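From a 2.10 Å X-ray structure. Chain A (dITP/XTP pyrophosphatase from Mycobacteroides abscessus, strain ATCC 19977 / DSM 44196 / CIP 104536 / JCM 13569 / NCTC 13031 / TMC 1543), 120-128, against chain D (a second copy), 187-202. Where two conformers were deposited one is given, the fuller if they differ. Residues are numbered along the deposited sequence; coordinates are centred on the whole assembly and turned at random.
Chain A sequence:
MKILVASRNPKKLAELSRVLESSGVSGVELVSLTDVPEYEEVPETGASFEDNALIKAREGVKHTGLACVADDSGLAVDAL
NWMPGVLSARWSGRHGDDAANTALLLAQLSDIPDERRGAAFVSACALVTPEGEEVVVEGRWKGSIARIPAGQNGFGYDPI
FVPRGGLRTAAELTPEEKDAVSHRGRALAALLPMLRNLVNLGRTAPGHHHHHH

Chain A 120-128: AFVSACALV
Chain D (187-202) ALAALLPMLRNLVNLG

A β-strand of one copy lies nearly antiparallel against a C-terminal helix and its trailing loop from a second copy, in a largely apolar contact pinned by one hydrogen bond at the helix's exit. Residues 120-128 of chain A are extended throughout, with phi from -79° to -152° and psi from 114° to 151°. Chain D enters at Ala187(D) already helical, in a helix that begins earlier in the chain; by Val199(D), with phi/psi -66/96, the backbone has left the helical conformation. Pro193(D), whose nitrogen carries no hydrogen, cannot bond to the preceding turn, and the helix kinks there.

The axes approach to 7.8 Å, with 165° between their N-to-C directions. The register therefore runs in opposite senses: the CA of Ser123(A) is 5.3 Å from the CA of Val199(D), the CA of Cys125(A) is 5.6 Å from the CA of Leu195(D), and the CA of Leu127(A) is 7.1 Å from the CA of Leu191(D). Strand alternation directs the CB atoms of Phe121(A), Ser123(A), Cys125(A) and Leu127(A) toward chain D, while those of Val122(A), Ala124(A) and Ala126(A) point away. Together the stretches bury 541 Å².

Leu127(A), chi1 t and chi2 p, meets the helix with its branched apolar side chain. Its CD2 lies 3.4 Å from CB of Leu191(D), which is modelled only to CB, and 4.1 Å from CD2 of Leu188(D) (m, t); its CB is 3.9 Å from CD1 of Leu195(D). Leu195(D), also m, t, starts sideways but brings its end nearer the strand, its CD2 reaching 4.0 Å from CB of Cys125(A).

Where the backbones draw closer, the smaller cysteine fits. Cys125(A), chi1 m, places SG 3.2 Å from CB of Leu198(D), another leucine truncated at CB, and 4.1 Å from CG2 of Val199(D) (chi1 t). Sulfur is polarizable enough to pack among these carbons.

Serine suits the closest pairing in the register because it is compact and polar. With chi1 t, Ser123(A) accepts a hydrogen bond at OG from the backbone N of Asn200(D), 3.2 Å away; the N-H...O angle of 165° is nearly straight. The same OG lies 3.3 Å from O of Leu198(D), so the hydroxyl sits among backbone polar groups where the helix gives way to loop. Beyond it, Leu201(D) (m, t) swings its end back to the strand, setting CD2 4.2 Å from CB of Ser123(A) and 3.6 Å from O of Phe121(A), and extending the apolar cover past the hydrogen bond.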

# COMPACT_ATOMS: atom_id res chain seq x y z
N ALA A 120 -10.33 -5.67 -10.65
CA ALA A 120 -11.47 -4.77 -10.57
C ALA A 120 -11.38 -3.69 -11.63
O ALA A 120 -10.31 -3.14 -11.88
CB ALA A 120 -11.56 -4.13 -9.19
N PHE A 121 -12.53 -3.36 -12.23
CA PHE A 121 -12.66 -2.11 -12.95
C PHE A 121 -12.88 -0.98 -11.94
O PHE A 121 -13.73 -1.10 -11.05
CB PHE A 121 -13.83 -2.17 -13.93
CG PHE A 121 -13.48 -2.77 -15.26
CD1 PHE A 121 -12.22 -2.61 -15.78
CD2 PHE A 121 -14.40 -3.49 -15.98
CE1 PHE A 121 -11.89 -3.15 -17.02
CE2 PHE A 121 -14.07 -4.02 -17.23
CZ PHE A 121 -12.82 -3.85 -17.73
N VAL A 122 -12.10 0.10 -12.08
CA VAL A 122 -12.14 1.20 -11.12
C VAL A 122 -12.45 2.48 -11.89
O VAL A 122 -11.93 2.71 -12.98
CB VAL A 122 -10.82 1.33 -10.34
CG1 VAL A 122 -10.90 2.43 -9.27
CG2 VAL A 122 -10.38 -0.04 -9.75
N SER A 123 -13.30 3.31 -11.30
CA SER A 123 -13.65 4.59 -11.89
C SER A 123 -13.64 5.61 -10.75
O SER A 123 -14.48 5.53 -9.85
CB SER A 123 -15.03 4.50 -12.55
OG SER A 123 -15.44 5.74 -13.06
N ALA A 124 -12.72 6.57 -10.81
CA ALA A 124 -12.58 7.58 -9.77
C ALA A 124 -12.90 8.96 -10.34
O ALA A 124 -12.69 9.21 -11.52
CB ALA A 124 -11.17 7.58 -9.18
N CYS A 125 -13.40 9.84 -9.47
CA CYS A 125 -13.83 11.20 -9.82
C CYS A 125 -13.44 12.14 -8.70
O CYS A 125 -13.69 11.84 -7.53
CB CYS A 125 -15.34 11.28 -10.02
SG CYS A 125 -15.98 10.14 -11.20
N ALA A 126 -12.86 13.30 -9.05
CA ALA A 126 -12.45 14.27 -8.03
C ALA A 126 -13.09 15.62 -8.27
O ALA A 126 -13.37 16.02 -9.41
CB ALA A 126 -10.93 14.45 -7.97
N LEU A 127 -13.33 16.32 -7.16
CA LEU A 127 -13.78 17.70 -7.15
C LEU A 127 -12.79 18.54 -6.35
O LEU A 127 -12.39 18.14 -5.25
CB LEU A 127 -15.15 17.77 -6.51
CG LEU A 127 -15.55 19.18 -6.13
CD1 LEU A 127 -15.92 19.88 -7.40
CD2 LEU A 127 -16.66 19.15 -5.08
N VAL A 128 -12.37 19.68 -6.90
CA VAL A 128 -11.58 20.67 -6.17
C VAL A 128 -12.23 22.02 -6.36
O VAL A 128 -12.51 22.42 -7.49
CB VAL A 128 -10.11 20.71 -6.62
CG1 VAL A 128 -9.33 21.78 -5.83
CG2 VAL A 128 -9.46 19.35 -6.46
N ALA D 187 -22.09 25.36 -4.04
CA ALA D 187 -21.03 24.76 -4.84
C ALA D 187 -20.97 23.26 -4.63
O ALA D 187 -20.83 22.49 -5.60
CB ALA D 187 -19.68 25.40 -4.50
N LEU D 188 -21.10 22.81 -3.38
CA LEU D 188 -21.13 21.38 -3.09
C LEU D 188 -22.40 20.73 -3.63
O LEU D 188 -22.35 19.62 -4.16
CB LEU D 188 -21.02 21.17 -1.58
CG LEU D 188 -19.63 21.41 -1.03
CD1 LEU D 188 -19.62 21.17 0.48
CD2 LEU D 188 -18.59 20.56 -1.77
N ALA D 189 -23.54 21.43 -3.50
CA ALA D 189 -24.81 20.86 -3.94
C ALA D 189 -24.81 20.55 -5.42
O ALA D 189 -25.48 19.61 -5.86
CB ALA D 189 -25.96 21.81 -3.61
N ALA D 190 -24.09 21.34 -6.21
CA ALA D 190 -24.01 21.07 -7.64
C ALA D 190 -22.89 20.10 -7.99
O ALA D 190 -23.01 19.34 -8.96
CB ALA D 190 -23.82 22.37 -8.41
N LEU D 191 -21.82 20.09 -7.20
CA LEU D 191 -20.68 19.26 -7.57
C LEU D 191 -20.83 17.82 -7.10
O LEU D 191 -20.47 16.88 -7.82
CB LEU D 191 -19.40 19.88 -7.01
N LEU D 192 -21.38 17.61 -5.90
CA LEU D 192 -21.53 16.27 -5.34
C LEU D 192 -22.26 15.32 -6.29
O LEU D 192 -21.76 14.21 -6.52
CB LEU D 192 -22.20 16.38 -3.96
CG LEU D 192 -21.33 17.02 -2.87
CD1 LEU D 192 -22.06 17.05 -1.53
CD2 LEU D 192 -19.99 16.31 -2.76
N PRO D 193 -23.42 15.67 -6.86
CA PRO D 193 -24.04 14.78 -7.84
C PRO D 193 -23.14 14.46 -9.02
O PRO D 193 -23.24 13.36 -9.59
CB PRO D 193 -25.29 15.56 -8.28
CG PRO D 193 -25.63 16.40 -7.12
CD PRO D 193 -24.32 16.79 -6.50
N MET D 194 -22.29 15.40 -9.43
CA MET D 194 -21.40 15.16 -10.58
C MET D 194 -20.33 14.12 -10.27
O MET D 194 -19.92 13.37 -11.17
CB MET D 194 -20.76 16.47 -11.03
CG MET D 194 -21.76 17.53 -11.48
SD MET D 194 -20.95 19.08 -11.92
CE MET D 194 -20.19 18.62 -13.48
N LEU D 195 -19.85 14.06 -9.02
CA LEU D 195 -18.98 12.95 -8.64
C LEU D 195 -19.73 11.62 -8.66
O LEU D 195 -19.15 10.59 -9.02
CB LEU D 195 -18.37 13.21 -7.25
CG LEU D 195 -17.42 14.40 -7.11
CD1 LEU D 195 -16.42 14.17 -6.01
CD2 LEU D 195 -16.71 14.73 -8.41
N ARG D 196 -21.02 11.63 -8.31
CA ARG D 196 -21.78 10.39 -8.28
C ARG D 196 -21.97 9.83 -9.69
O ARG D 196 -21.71 8.64 -9.92
CB ARG D 196 -23.14 10.63 -7.61
N ASN D 197 -22.40 10.66 -10.64
CA ASN D 197 -22.67 10.15 -11.99
C ASN D 197 -21.40 9.65 -12.67
O ASN D 197 -21.42 8.63 -13.37
CB ASN D 197 -23.33 11.23 -12.84
CG ASN D 197 -23.81 10.70 -14.20
OD1 ASN D 197 -24.90 10.13 -14.31
ND2 ASN D 197 -23.01 10.90 -15.24
N LEU D 198 -20.29 10.36 -12.49
CA LEU D 198 -19.11 10.03 -13.28
C LEU D 198 -18.44 8.74 -12.82
O LEU D 198 -17.63 8.18 -13.56
CB LEU D 198 -18.15 11.22 -13.28
N VAL D 199 -18.76 8.24 -11.62
CA VAL D 199 -18.44 6.86 -11.25
C VAL D 199 -19.27 5.96 -12.17
O VAL D 199 -20.45 5.71 -11.91
CB VAL D 199 -18.71 6.58 -9.76
CG1 VAL D 199 -18.68 5.09 -9.45
CG2 VAL D 199 -17.69 7.28 -8.89
N ASN D 200 -18.66 5.50 -13.26
CA ASN D 200 -19.37 4.79 -14.32
C ASN D 200 -18.71 3.43 -14.54
O ASN D 200 -17.90 3.24 -15.45
CB ASN D 200 -19.37 5.63 -15.57
CG ASN D 200 -20.26 5.07 -16.64
OD1 ASN D 200 -20.91 4.04 -16.45
ND2 ASN D 200 -20.31 5.75 -17.78
N LEU D 201 -19.10 2.45 -13.72
CA LEU D 201 -18.40 1.17 -13.66
C LEU D 201 -18.73 0.29 -14.85
O LEU D 201 -17.83 -0.22 -15.53
CB LEU D 201 -18.73 0.46 -12.35
CG LEU D 201 -18.17 1.20 -11.16
CD1 LEU D 201 -18.83 0.72 -9.90
CD2 LEU D 201 -16.68 0.96 -11.11
N GLY D 202 -20.03 0.08 -15.12
CA GLY D 202 -20.45 -0.76 -16.23
C GLY D 202 -19.89 -0.35 -17.58
O GLY D 202 -20.02 -1.11 -18.54